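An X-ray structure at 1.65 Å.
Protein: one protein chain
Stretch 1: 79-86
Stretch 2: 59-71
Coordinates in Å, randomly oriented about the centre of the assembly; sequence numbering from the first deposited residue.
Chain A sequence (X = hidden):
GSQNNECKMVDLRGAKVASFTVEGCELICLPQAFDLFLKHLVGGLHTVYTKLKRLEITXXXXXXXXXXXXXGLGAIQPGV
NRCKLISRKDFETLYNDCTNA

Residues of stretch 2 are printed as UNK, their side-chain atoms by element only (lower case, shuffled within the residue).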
# COMPACT_ATOMS: atom_id res chain seq x y z
N GLY A 79 3.46 -14.76 6.48
CA GLY A 79 4.08 -14.43 7.76
C GLY A 79 3.97 -12.97 8.17
O GLY A 79 4.47 -12.58 9.23
N VAL A 80 3.32 -12.16 7.34
CA VAL A 80 3.17 -10.74 7.63
C VAL A 80 2.01 -10.47 8.59
O VAL A 80 0.88 -10.93 8.39
CB VAL A 80 2.97 -9.94 6.32
CG1 VAL A 80 2.80 -8.46 6.61
CG2 VAL A 80 4.18 -10.15 5.41
N ASN A 81 2.30 -9.72 9.66
CA ASN A 81 1.28 -9.40 10.65
C ASN A 81 0.95 -7.92 10.73
O ASN A 81 0.07 -7.52 11.49
CB ASN A 81 1.71 -9.91 12.02
CG ASN A 81 1.78 -11.41 12.09
OD1 ASN A 81 0.79 -12.10 11.81
ND2 ASN A 81 2.94 -11.95 12.44
N ARG A 82 1.66 -7.11 9.94
CA ARG A 82 1.43 -5.67 9.91
C ARG A 82 1.40 -5.19 8.46
O ARG A 82 2.11 -5.73 7.61
CB ARG A 82 2.55 -4.91 10.64
CG ARG A 82 2.85 -5.38 12.05
CD ARG A 82 3.94 -4.51 12.67
NE ARG A 82 5.15 -4.45 11.84
CZ ARG A 82 5.94 -5.48 11.58
NH1 ARG A 82 5.67 -6.68 12.09
NH2 ARG A 82 7.01 -5.32 10.81
N CYS A 83 0.58 -4.18 8.17
CA CYS A 83 0.51 -3.66 6.81
C CYS A 83 0.03 -2.22 6.80
O CYS A 83 -0.77 -1.82 7.63
CB CYS A 83 -0.45 -4.50 5.96
SG CYS A 83 -0.31 -4.13 4.19
N LYS A 84 0.54 -1.45 5.84
CA LYS A 84 0.15 -0.05 5.70
C LYS A 84 -0.51 0.21 4.36
O LYS A 84 -0.29 -0.52 3.39
CB LYS A 84 1.36 0.85 5.90
CG LYS A 84 1.79 0.91 7.36
CD LYS A 84 3.09 1.65 7.56
CE LYS A 84 3.44 1.73 9.03
NZ LYS A 84 4.82 2.27 9.24
N LEU A 85 -1.34 1.25 4.34
CA LEU A 85 -2.09 1.64 3.15
C LEU A 85 -1.86 3.11 2.81
O LEU A 85 -1.75 3.94 3.70
CB LEU A 85 -3.59 1.46 3.42
CG LEU A 85 -4.14 0.13 3.95
CD1 LEU A 85 -5.63 0.28 4.24
CD2 LEU A 85 -3.91 -0.99 2.92
N ILE A 86 -1.79 3.43 1.53
CA ILE A 86 -1.67 4.83 1.13
C ILE A 86 -2.49 5.06 -0.13
O ILE A 86 -2.79 4.12 -0.85
CB ILE A 86 -0.19 5.29 0.89
CG1 ILE A 86 0.47 4.47 -0.21
CG2 ILE A 86 0.58 5.24 2.21
CD1 ILE A 86 1.80 5.08 -0.67
N UNK A 59 1.32 6.87 6.19
CA UNK A 59 0.48 5.74 5.80
C UNK A 59 -0.53 5.33 6.85
O UNK A 59 -0.26 5.44 8.05
c UNK A 59 1.50 4.62 5.56
c UNK A 59 2.74 6.52 6.10
c UNK A 59 2.71 5.37 5.13
N UNK A 60 -1.68 4.85 6.40
CA UNK A 60 -2.73 4.38 7.30
C UNK A 60 -2.33 2.99 7.78
O UNK A 60 -1.83 2.17 7.02
c UNK A 60 -4.09 4.30 6.58
c UNK A 60 -5.04 3.37 7.33
c UNK A 60 -4.69 5.70 6.45
N UNK A 61 -2.55 2.72 9.06
CA UNK A 61 -2.22 1.41 9.61
C UNK A 61 -3.39 0.44 9.50
O UNK A 61 -4.50 0.74 9.96
c UNK A 61 -1.78 1.51 11.09
c UNK A 61 -1.52 0.10 11.66
c UNK A 61 -0.52 2.35 11.19
N UNK A 62 -3.15 -0.71 8.88
CA UNK A 62 -4.17 -1.74 8.72
C UNK A 62 -4.57 -2.33 10.05
O UNK A 62 -3.72 -2.59 10.90
s UNK A 62 -3.64 -2.54 6.11
c UNK A 62 -3.66 -2.89 7.86
N UNK A 63 -5.87 -2.56 10.23
CA UNK A 63 -6.32 -3.18 11.46
C UNK A 63 -6.20 -4.70 11.31
O UNK A 63 -5.89 -5.21 10.22
c UNK A 63 -8.76 -3.05 10.70
n UNK A 63 -9.55 -2.05 10.33
o UNK A 63 -8.83 -4.17 10.21
c UNK A 63 -7.76 -2.75 11.81
N UNK A 64 -6.43 -5.44 12.39
CA UNK A 64 -6.30 -6.89 12.33
C UNK A 64 -7.11 -7.56 11.22
O UNK A 64 -6.62 -8.49 10.56
c UNK A 64 -5.63 -7.15 14.73
c UNK A 64 -6.77 -9.03 13.55
c UNK A 64 -6.68 -7.51 13.69
N UNK A 65 -8.34 -7.11 11.01
CA UNK A 65 -9.19 -7.70 9.98
C UNK A 65 -8.64 -7.47 8.58
O UNK A 65 -8.64 -8.39 7.76
o UNK A 65 -13.36 -6.71 10.31
c UNK A 65 -12.98 -7.25 9.24
c UNK A 65 -10.60 -7.12 10.07
c UNK A 65 -11.60 -7.86 9.20
o UNK A 65 -13.70 -7.32 8.22
N UNK A 66 -8.16 -6.26 8.32
CA UNK A 66 -7.61 -5.91 7.00
C UNK A 66 -6.34 -6.70 6.73
O UNK A 66 -6.12 -7.17 5.61
c UNK A 66 -8.32 -2.08 7.19
o UNK A 66 -7.29 -1.73 7.79
n UNK A 66 -9.24 -1.22 6.76
c UNK A 66 -8.60 -3.55 6.94
c UNK A 66 -7.32 -4.41 6.94
N UNK A 67 -5.50 -6.85 7.74
CA UNK A 67 -4.26 -7.62 7.56
C UNK A 67 -4.59 -9.06 7.15
O UNK A 67 -3.99 -9.60 6.21
c UNK A 67 -2.28 -8.66 8.72
c UNK A 67 -3.41 -7.63 8.85
c UNK A 67 -2.83 -6.24 9.09
N UNK A 68 -5.55 -9.67 7.84
CA UNK A 68 -5.93 -11.04 7.54
C UNK A 68 -6.49 -11.19 6.12
O UNK A 68 -6.20 -12.16 5.43
c UNK A 68 -8.75 -14.22 11.20
c UNK A 68 -7.41 -12.17 10.95
n UNK A 68 -7.82 -13.52 10.57
n UNK A 68 -9.06 -15.44 10.78
c UNK A 68 -6.95 -11.54 8.57
c UNK A 68 -6.38 -11.62 9.98
n UNK A 68 -9.38 -13.70 12.25
N UNK A 69 -7.30 -10.22 5.69
CA UNK A 69 -7.86 -10.27 4.34
C UNK A 69 -6.73 -10.16 3.31
O UNK A 69 -6.69 -10.92 2.34
c UNK A 69 -9.23 -9.01 2.63
c UNK A 69 -11.08 -8.26 5.07
c UNK A 69 -8.89 -9.14 4.12
c UNK A 69 -10.16 -9.44 4.92
N UNK A 70 -5.81 -9.23 3.52
CA UNK A 70 -4.71 -9.04 2.58
C UNK A 70 -3.85 -10.29 2.50
O UNK A 70 -3.36 -10.65 1.43
c UNK A 70 -3.89 -5.39 3.56
c UNK A 70 -4.66 -6.51 2.91
c UNK A 70 -3.87 -7.83 2.99
c UNK A 70 -4.93 -6.19 1.44
N UNK A 71 -3.65 -10.97 3.63
CA UNK A 71 -2.86 -12.20 3.60
C UNK A 71 -3.61 -13.28 2.81
O UNK A 71 -3.02 -14.03 2.03
n UNK A 71 -2.97 -13.58 9.80
c UNK A 71 -2.07 -12.96 9.05
n UNK A 71 -1.91 -13.31 7.78
c UNK A 71 -1.59 -11.87 5.79
n UNK A 71 -1.31 -12.01 9.58
c UNK A 71 -0.93 -12.70 6.88
c UNK A 71 -2.59 -12.70 5.02
O HOH W 1 -1.00 -3.26 10.64

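Position 59 has three side-chain carbons that close a ring onto the backbone N. The CB lies 3.5 Å from Ile86 CG2 and 3.8 Å from Lys84 CB. The ring identifies Pro59.

Position 60 has one carbon carrying two more. Its N donates to Leu85 O at 2.9 Å, and Leu85 N donates back to its O at 2.9 Å. Its CB is 4.3 Å from Leu85 CB, on the same face of the sheet. This is Val60.

Position 61 has the same three-carbon fork. It pairs with Lys84 without hydrogen bonds, CA to CA 4.8 Å. The side chain shares a face with that of Lys84. This is Val61.

Position 62 has one carbon, then one sulfur. The sulfur lies 3.5 Å from Leu85 CG and 3.7 Å from Cys83 CB. This is Cys62, and its N donates to Cys83 O at 2.9 Å.

Position 63 has two carbons, the second carrying one oxygen and one nitrogen. It points away from stretch 1. This is Asn63, the N-cap of the helix.

Position 64 is again a carbon carrying two carbons, without contact. This is Val64.

Position 65 has three carbons, the third carrying two oxygens, out of reach of stretch 1. This is Glu65.

Position 66 has three carbons, the third carrying one oxygen and one nitrogen. This is Gln66. Its OE1 comes within 4.4 Å of Leu85 CD1 and accepts from Asn63 N at 2.9 Å. In return, Gln66 N donates to Asn63 OD1 at 2.9 Å, capping the helix.

Position 67 has one carbon carrying two and points toward stretch 1. This is Val67. Its CG1 is 3.8 Å from Asn81 O; its CG2 is 4.3 Å from Cys83 CB.

Position 68 has three carbons, a nitrogen, then a carbon with two nitrogens. It points away. This is Arg68.

Position 69 has four carbons, forked at the first, out of reach. This is Ile69.

Position 70 has four carbons, forked at the second. This is Leu70, with CD1 3.8 Å from Cys83 SG.

Position 71 ends in a carbon with two nitrogens, after three carbons and a nitrogen. This is Arg71. Its NH1 donates to Val80 O at 2.7 Å, near the guanidinium plane.

Stretch 1 meets stretch 2 in two ways: its strand pairs antiparallel with Val60 and Val61, and its residues 80-83 and Leu85 lie against the helix that follows. Backbone bonds fix the register. Cys62, Val67 and Leu70 pack against Cys83, and Arg71 ties the helix to the loop. A water bridges Cys62 O and Cys83 N.

Stretch 2, residues 59-71: PVVCNVEQVRILR
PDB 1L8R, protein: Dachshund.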